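Local atomic coordinates of cell shape-determining protein MreC (Streptococcus pneumoniae, PDB entry 2QF4), a protein that helps form and maintain cell shape, probably as part of the elongasome that synthesizes peripheral peptidoglycan. Residues W21-S32 / E55-N66. Numbering follows the deposited sequence. Where two conformers were deposited one is given.
Sequences WKQELTLDAGRS and EENSTIVNLLTN
The amide of Asn-66 lies edge-on to the backbone of Gln-23: OD1 takes Gln-23 N at 2.8 Å, and ND2, with its partner in the amide plane, donates to a lone pair of Gln-23 O. These bonds extend an antiparallel pair, strands 24-27 and 59-63, in one of the two six-stranded barrels of the major periplasmic domain, whose fold resembles alpha-lytic protease. ND2 also reaches Leu-63 O across the type I turn Leu-63 to Asn-66, which should fix the amide's rotation. Gln-23 O accepts a second hydrogen bond, from Leu-63 N, which sits 33° off the carbonyl plane. The Gln-23 side-chain amide is turned 51° from that of Asn-66. Leu-25 with Val-61 and Leu-27 with Thr-59 are the hydrogen-bonded pairs. On their face Leu-27 CD1 meets Val-61 CG2 at 4.0 Å, and Leu-63 CD2 meets Leu-25 CG at 3.9 Å; Ile-161 and Leu-163 of strand 160-166 help cover this apolar side. On the other face the Glu-24 carboxylate lies over Ile-60 CG2, and a water joins Glu-24 OE1 to Asn-62 ND2. Past the strands, Arg-31 N donates to Glu-55 O and Ser-32 N to Glu-56 O. With OG1 beside its own backbone N (chi1 -62°), Thr-59 directs its hydroxyl to a lone pair of Ala-29 O, 2.7 Å from OG1.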
ATOM      1  N   TRP A  21      -2.922 -12.943 -12.163  1.00 11.82           N
ATOM      2  CA  TRP A  21      -3.667 -13.480 -11.019  1.00 12.01           C
ATOM      3  C   TRP A  21      -2.803 -13.631  -9.755  1.00 10.73           C
ATOM      4  O   TRP A  21      -3.312 -13.966  -8.703  1.00 10.88           O
ATOM      5  CB  TRP A  21      -4.354 -14.782 -11.393  1.00 12.50           C
ATOM      6  CG  TRP A  21      -3.552 -15.781 -12.167  1.00 12.36           C
ATOM      7  CD1 TRP A  21      -3.625 -15.993 -13.497  1.00 13.01           C
ATOM      8  CD2 TRP A  21      -2.598 -16.733 -11.667  1.00 11.33           C
ATOM      9  NE1 TRP A  21      -2.800 -17.018 -13.864  1.00 13.36           N
ATOM     10  CE2 TRP A  21      -2.170 -17.498 -12.748  1.00 11.76           C
ATOM     11  CE3 TRP A  21      -2.086 -17.025 -10.397  1.00 10.89           C
ATOM     12  CZ2 TRP A  21      -1.232 -18.487 -12.614  1.00 13.39           C
ATOM     13  CZ3 TRP A  21      -1.169 -18.026 -10.283  1.00 12.16           C
ATOM     14  CH2 TRP A  21      -0.774 -18.754 -11.373  1.00 12.54           C
ATOM     15  N   LYS A  22      -1.499 -13.346  -9.835  1.00  9.64           N
ATOM     16  CA  LYS A  22      -0.645 -13.243  -8.625  1.00  9.96           C
ATOM     17  C   LYS A  22       0.515 -12.343  -8.942  1.00 10.10           C
ATOM     18  O   LYS A  22       1.545 -12.804  -9.441  1.00 12.00           O
ATOM     19  CB  LYS A  22      -0.172 -14.615  -8.123  1.00 10.14           C
ATOM     20  CG  LYS A  22       0.579 -14.532  -6.793  1.00 11.50           C
ATOM     21  CD  LYS A  22       0.991 -15.874  -6.191  1.00 11.73           C
ATOM     22  CE  LYS A  22       2.005 -16.590  -7.014  1.00 13.12           C
ATOM     23  NZ  LYS A  22       2.286 -17.935  -6.398  1.00 13.59           N
ATOM     24  N   GLN A  23       0.353 -11.055  -8.669  1.00 10.19           N
ATOM     25  CA  GLN A  23       1.380 -10.069  -8.981  1.00 11.18           C
ATOM     26  C   GLN A  23       2.264  -9.832  -7.782  1.00 10.37           C
ATOM     27  O   GLN A  23       1.807  -9.428  -6.733  1.00  9.61           O
ATOM     28  CB  GLN A  23       0.718  -8.804  -9.481  1.00 11.74           C
ATOM     29  CG  GLN A  23      -0.093  -9.099 -10.757  1.00 16.06           C
ATOM     30  CD  GLN A  23      -0.954  -7.983 -11.234  1.00 18.15           C
ATOM     31  OE1 GLN A  23      -2.092  -8.244 -11.644  1.00 25.72           O
ATOM     32  NE2 GLN A  23      -0.478  -6.809 -11.223  1.00 21.15           N
ATOM     33  N   GLU A  24       3.528 -10.134  -7.969  1.00  9.89           N
ATOM     34  CA  GLU A  24       4.476 -10.146  -6.875  1.00  9.60           C
ATOM     35  C   GLU A  24       5.879 -10.038  -7.385  1.00  9.42           C
ATOM     36  O   GLU A  24       6.163 -10.323  -8.538  1.00 10.32           O
ATOM     37  CB  GLU A  24       4.306 -11.409  -6.054  1.00 10.56           C
ATOM     38  CG  GLU A  24       4.641 -12.653  -6.805  1.00 12.44           C
ATOM     39  CD  GLU A  24       4.717 -13.853  -5.913  1.00 13.75           C
ATOM     40  OE1 GLU A  24       3.911 -14.007  -4.943  1.00 15.52           O
ATOM     41  OE2 GLU A  24       5.556 -14.715  -6.242  1.00 19.54           O
ATOM     42  N   LEU A  25       6.765  -9.646  -6.486  1.00  8.90           N
ATOM     43  CA  LEU A  25       8.202  -9.557  -6.744  1.00  9.50           C
ATOM     44  C   LEU A  25       8.921 -10.275  -5.619  1.00  8.80           C
ATOM     45  O   LEU A  25       8.465 -10.328  -4.482  1.00 10.15           O
ATOM     46  CB  LEU A  25       8.691  -8.064  -6.692  1.00 11.31           C
ATOM     47  CG  LEU A  25       8.017  -7.029  -7.560  1.00 13.15           C
ATOM     48  CD1 LEU A  25       8.567  -5.695  -7.242  1.00 12.60           C
ATOM     49  CD2 LEU A  25       8.224  -7.397  -9.057  1.00 14.26           C
ATOM     50  N   THR A  26      10.082 -10.835  -5.938  1.00  8.88           N
ATOM     51  CA  THR A  26      11.019 -11.362  -4.947  1.00  9.17           C
ATOM     52  C   THR A  26      12.250 -10.501  -4.937  1.00  8.48           C
ATOM     53  O   THR A  26      12.835 -10.210  -5.997  1.00  9.04           O
ATOM     54  CB  THR A  26      11.413 -12.821  -5.257  1.00  9.09           C
ATOM     55  OG1 THR A  26      10.234 -13.589  -5.381  1.00 11.91           O
ATOM     56  CG2 THR A  26      12.295 -13.385  -4.154  1.00 10.81           C
ATOM     57  N   LEU A  27      12.662 -10.115  -3.730  1.00  9.13           N
ATOM     58  CA  LEU A  27      13.855  -9.340  -3.481  1.00  9.23           C
ATOM     59  C   LEU A  27      14.947 -10.226  -2.881  1.00  9.86           C
ATOM     60  O   LEU A  27      14.669 -11.184  -2.161  1.00 10.43           O
ATOM     61  CB  LEU A  27      13.552  -8.176  -2.520  1.00  9.05           C
ATOM     62  CG  LEU A  27      12.365  -7.320  -2.867  1.00  9.23           C
ATOM     63  CD1 LEU A  27      12.193  -6.213  -1.789  1.00 10.69           C
ATOM     64  CD2 LEU A  27      12.515  -6.736  -4.236  1.00 11.99           C
ATOM     65  N   ASP A  28      16.193  -9.865  -3.157  1.00  9.68           N
ATOM     66  CA  ASP A  28      17.373 -10.612  -2.716  1.00 10.91           C
ATOM     67  C   ASP A  28      17.901 -10.234  -1.342  1.00 11.25           C
ATOM     68  O   ASP A  28      19.078 -10.421  -1.095  1.00 12.90           O
ATOM     69  CB  ASP A  28      18.476 -10.529  -3.764  1.00 11.00           C
ATOM     70  CG  ASP A  28      19.078  -9.149  -3.922  1.00 10.30           C
ATOM     71  OD1 ASP A  28      18.623  -8.180  -3.290  1.00 10.80           O
ATOM     72  OD2 ASP A  28      20.035  -9.068  -4.738  1.00 12.41           O
ATOM     73  N   ALA A  29      17.043  -9.831  -0.413  1.00 11.82           N
ATOM     74  CA  ALA A  29      17.391  -9.632   1.008  1.00 12.32           C
ATOM     75  C   ALA A  29      16.209 -10.219   1.751  1.00 13.27           C
ATOM     76  O   ALA A  29      15.063  -9.972   1.372  1.00 12.76           O
ATOM     77  CB  ALA A  29      17.657  -8.209   1.308  1.00 14.17           C
ATOM     78  N   GLY A  30      16.426 -10.862   2.890  1.00 14.53           N
ATOM     79  CA  GLY A  30      15.490 -10.816   3.943  1.00 15.25           C
ATOM     80  C   GLY A  30      15.887 -10.688   5.357  1.00 14.79           C
ATOM     81  O   GLY A  30      16.420  -9.672   5.685  1.00 15.96           O
ATOM     82  N   ARG A  31      15.469 -11.643   6.176  1.00 17.73           N
ATOM     83  CA  ARG A  31      15.540 -11.445   7.630  1.00 19.35           C
ATOM     84  C   ARG A  31      16.966 -11.234   8.100  1.00 19.70           C
ATOM     85  O   ARG A  31      17.208 -10.423   9.003  1.00 20.35           O
ATOM     86  CB  ARG A  31      14.916 -12.623   8.366  1.00 19.99           C
ATOM     87  CG  ARG A  31      14.679 -12.573   9.861  0.50 20.22           C
ATOM     88  CD  ARG A  31      14.000 -13.894  10.279  0.50 23.42           C
ATOM     89  NE  ARG A  31      12.597 -13.970   9.835  0.50 23.83           N
ATOM     90  CZ  ARG A  31      12.080 -14.860   8.983  0.50 24.32           C
ATOM     91  NH1 ARG A  31      12.817 -15.819   8.428  0.50 22.21           N
ATOM     92  NH2 ARG A  31      10.786 -14.786   8.676  0.50 27.46           N
ATOM     93  N   SER A  32      17.923 -11.906   7.447  1.00 19.30           N
ATOM     94  CA  SER A  32      19.332 -11.763   7.835  1.00 19.49           C
ATOM     95  C   SER A  32      19.832 -10.324   7.679  1.00 19.58           C
ATOM     96  O   SER A  32      20.848  -9.954   8.300  1.00 21.70           O
ATOM     97  CB  SER A  32      20.199 -12.721   7.035  1.00 19.29           C
ATOM     98  OG  SER A  32      20.333 -12.301   5.686  1.00 21.11           O
ATOM     99  N   GLU A  55      11.879 -14.622   4.076  1.00 16.31           N
ATOM    100  CA  GLU A  55      12.779 -15.775   4.240  1.00 17.07           C
ATOM    101  C   GLU A  55      14.100 -15.265   4.781  1.00 16.60           C
ATOM    102  O   GLU A  55      14.289 -14.088   4.979  1.00 16.60           O
ATOM    103  CB  GLU A  55      12.979 -16.526   2.931  1.00 18.61           C
ATOM    104  CG  GLU A  55      11.690 -16.958   2.229  1.00 23.41           C
ATOM    105  CD  GLU A  55      10.890 -17.994   2.984  0.50 27.03           C
ATOM    106  OE1 GLU A  55      10.928 -19.181   2.589  0.50 29.67           O
ATOM    107  OE2 GLU A  55      10.199 -17.617   3.961  0.50 29.61           O
ATOM    108  N   GLU A  56      15.043 -16.170   5.054  1.00 18.42           N
ATOM    109  CA  GLU A  56      16.313 -15.723   5.631  1.00 17.26           C
ATOM    110  C   GLU A  56      17.051 -14.771   4.700  1.00 15.36           C
ATOM    111  O   GLU A  56      17.609 -13.769   5.150  1.00 16.38           O
ATOM    112  CB  GLU A  56      17.214 -16.899   5.988  1.00 18.96           C
ATOM    113  CG  GLU A  56      18.540 -16.513   6.670  1.00 21.18           C
ATOM    114  CD  GLU A  56      18.382 -15.886   8.041  1.00 25.99           C
ATOM    115  OE1 GLU A  56      17.254 -15.858   8.575  1.00 27.60           O
ATOM    116  OE2 GLU A  56      19.412 -15.423   8.594  1.00 29.14           O
ATOM    117  N   ASN A  57      17.034 -15.047   3.386  1.00 15.48           N
ATOM    118  CA  ASN A  57      17.800 -14.234   2.437  1.00 15.27           C
ATOM    119  C   ASN A  57      17.004 -13.624   1.279  1.00 14.23           C
ATOM    120  O   ASN A  57      17.593 -13.081   0.353  1.00 15.54           O
ATOM    121  CB  ASN A  57      18.994 -15.043   1.899  1.00 16.35           C
ATOM    122  CG  ASN A  57      19.966 -15.408   2.982  1.00 20.20           C
ATOM    123  OD1 ASN A  57      20.486 -14.539   3.676  1.00 23.41           O
ATOM    124  ND2 ASN A  57      20.190 -16.682   3.156  1.00 25.31           N
ATOM    125  N   SER A  58      15.677 -13.710   1.337  1.00 13.20           N
ATOM    126  CA  SER A  58      14.809 -13.143   0.309  1.00 12.56           C
ATOM    127  C   SER A  58      13.518 -12.732   0.953  1.00 11.74           C
ATOM    128  O   SER A  58      13.183 -13.186   2.059  1.00 12.90           O
ATOM    129  CB  SER A  58      14.535 -14.170  -0.804  1.00 12.54           C
ATOM    130  OG  SER A  58      13.858 -15.327  -0.340  1.00 16.08           O
ATOM    131  N   THR A  59      12.778 -11.901   0.225  1.00 10.90           N
ATOM    132  CA  THR A  59      11.501 -11.361   0.668  1.00 10.31           C
ATOM    133  C   THR A  59      10.567 -11.314  -0.541  1.00  9.50           C
ATOM    134  O   THR A  59      10.952 -10.898  -1.615  1.00  9.55           O
ATOM    135  CB  THR A  59      11.657  -9.916   1.204  1.00 10.43           C
ATOM    136  OG1 THR A  59      12.527  -9.933   2.330  1.00 12.60           O
ATOM    137  CG2 THR A  59      10.335  -9.306   1.657  1.00 11.38           C
ATOM    138  N   ILE A  60       9.330 -11.752  -0.363  1.00  9.95           N
ATOM    139  CA  ILE A  60       8.310 -11.637  -1.395  1.00 10.69           C
ATOM    140  C   ILE A  60       7.409 -10.430  -1.068  1.00  9.21           C
ATOM    141  O   ILE A  60       6.975 -10.236   0.084  1.00  9.89           O
ATOM    142  CB  ILE A  60       7.440 -12.903  -1.524  1.00 12.17           C
ATOM    143  CG1 ILE A  60       8.333 -14.141  -1.756  1.00 15.48           C
ATOM    144  CG2 ILE A  60       6.418 -12.707  -2.666  1.00 12.96           C
ATOM    145  CD1 ILE A  60       7.546 -15.441  -1.946  1.00 17.74           C
ATOM    146  N   VAL A  61       7.168  -9.633  -2.095  1.00  8.80           N
ATOM    147  CA  VAL A  61       6.347  -8.435  -2.030  1.00  8.75           C
ATOM    148  C   VAL A  61       5.092  -8.653  -2.872  1.00  8.64           C
ATOM    149  O   VAL A  61       5.185  -8.992  -4.050  1.00  9.71           O
ATOM    150  CB  VAL A  61       7.107  -7.212  -2.556  1.00  8.96           C
ATOM    151  CG1 VAL A  61       6.186  -5.974  -2.695  1.00  9.88           C
ATOM    152  CG2 VAL A  61       8.300  -6.912  -1.659  1.00  9.92           C
ATOM    153  N   ASN A  62       3.920  -8.486  -2.255  1.00  8.45           N
ATOM    154  CA  ASN A  62       2.636  -8.552  -2.926  1.00  8.44           C
ATOM    155  C   ASN A  62       2.297  -7.198  -3.486  1.00  8.24           C
ATOM    156  O   ASN A  62       2.240  -6.210  -2.741  1.00  8.51           O
ATOM    157  CB  ASN A  62       1.573  -8.972  -1.947  1.00  9.45           C
ATOM    158  CG  ASN A  62       0.305  -9.337  -2.638  1.00 12.03           C
ATOM    159  OD1 ASN A  62      -0.722  -8.730  -2.400  1.00 17.33           O
ATOM    160  ND2 ASN A  62       0.378 -10.283  -3.546  1.00 12.84           N
ATOM    161  N   LEU A  63       2.110  -7.130  -4.795  1.00  8.19           N
ATOM    162  CA  LEU A  63       1.910  -5.837  -5.415  1.00  7.85           C
ATOM    163  C   LEU A  63       0.484  -5.305  -5.189  1.00  8.00           C
ATOM    164  O   LEU A  63      -0.474  -6.047  -5.026  1.00  8.41           O
ATOM    165  CB  LEU A  63       2.256  -5.885  -6.918  1.00  8.73           C
ATOM    166  CG  LEU A  63       3.739  -6.204  -7.219  1.00  8.92           C
ATOM    167  CD1 LEU A  63       3.950  -6.297  -8.739  1.00 11.32           C
ATOM    168  CD2 LEU A  63       4.671  -5.132  -6.672  1.00 10.82           C
ATOM    169  N   LEU A  64       0.345  -4.000  -5.321  1.00  8.12           N
ATOM    170  CA  LEU A  64      -0.959  -3.353  -5.154  1.00  8.36           C
ATOM    171  C   LEU A  64      -1.926  -3.567  -6.301  1.00  8.45           C
ATOM    172  O   LEU A  64      -3.103  -3.240  -6.180  1.00  8.78           O
ATOM    173  CB  LEU A  64      -0.779  -1.838  -4.987  1.00  8.61           C
ATOM    174  CG  LEU A  64      -0.070  -1.344  -3.728  1.00  9.35           C
ATOM    175  CD1 LEU A  64      -0.141   0.198  -3.713  1.00 11.42           C
ATOM    176  CD2 LEU A  64      -0.646  -1.933  -2.442  1.00 10.10           C
ATOM    177  N   THR A  65      -1.452  -4.089  -7.418  1.00  9.13           N
ATOM    178  CA  THR A  65      -2.287  -4.294  -8.605  1.00  9.23           C
ATOM    179  C   THR A  65      -3.012  -5.644  -8.630  1.00  9.63           C
ATOM    180  O   THR A  65      -3.671  -5.943  -9.604  1.00 11.21           O
ATOM    181  CB  THR A  65      -1.427  -4.099  -9.843  1.00 10.56           C
ATOM    182  OG1 THR A  65      -0.254  -4.917  -9.717  1.00 12.36           O
ATOM    183  CG2 THR A  65      -1.016  -2.625  -9.993  1.00 12.50           C
ATOM    184  N   ASN A  66      -2.941  -6.414  -7.539  1.00  9.72           N
ATOM    185  CA  ASN A  66      -3.720  -7.638  -7.434  1.00  9.61           C
ATOM    186  C   ASN A  66      -5.206  -7.374  -7.310  1.00  9.04           C
ATOM    187  O   ASN A  66      -5.645  -6.489  -6.586  1.00  8.87           O
ATOM    188  CB  ASN A  66      -3.217  -8.487  -6.295  1.00  9.89           C
ATOM    189  CG  ASN A  66      -1.948  -9.154  -6.661  1.00 11.78           C
ATOM    190  OD1 ASN A  66      -1.942 -10.055  -7.517  1.00 13.56           O
ATOM    191  ND2 ASN A  66      -0.852  -8.729  -6.067  1.00 11.11           N
TER
HETATM  192  O   HOH W   1       2.820 -12.279  -2.810  1.00 32.05           O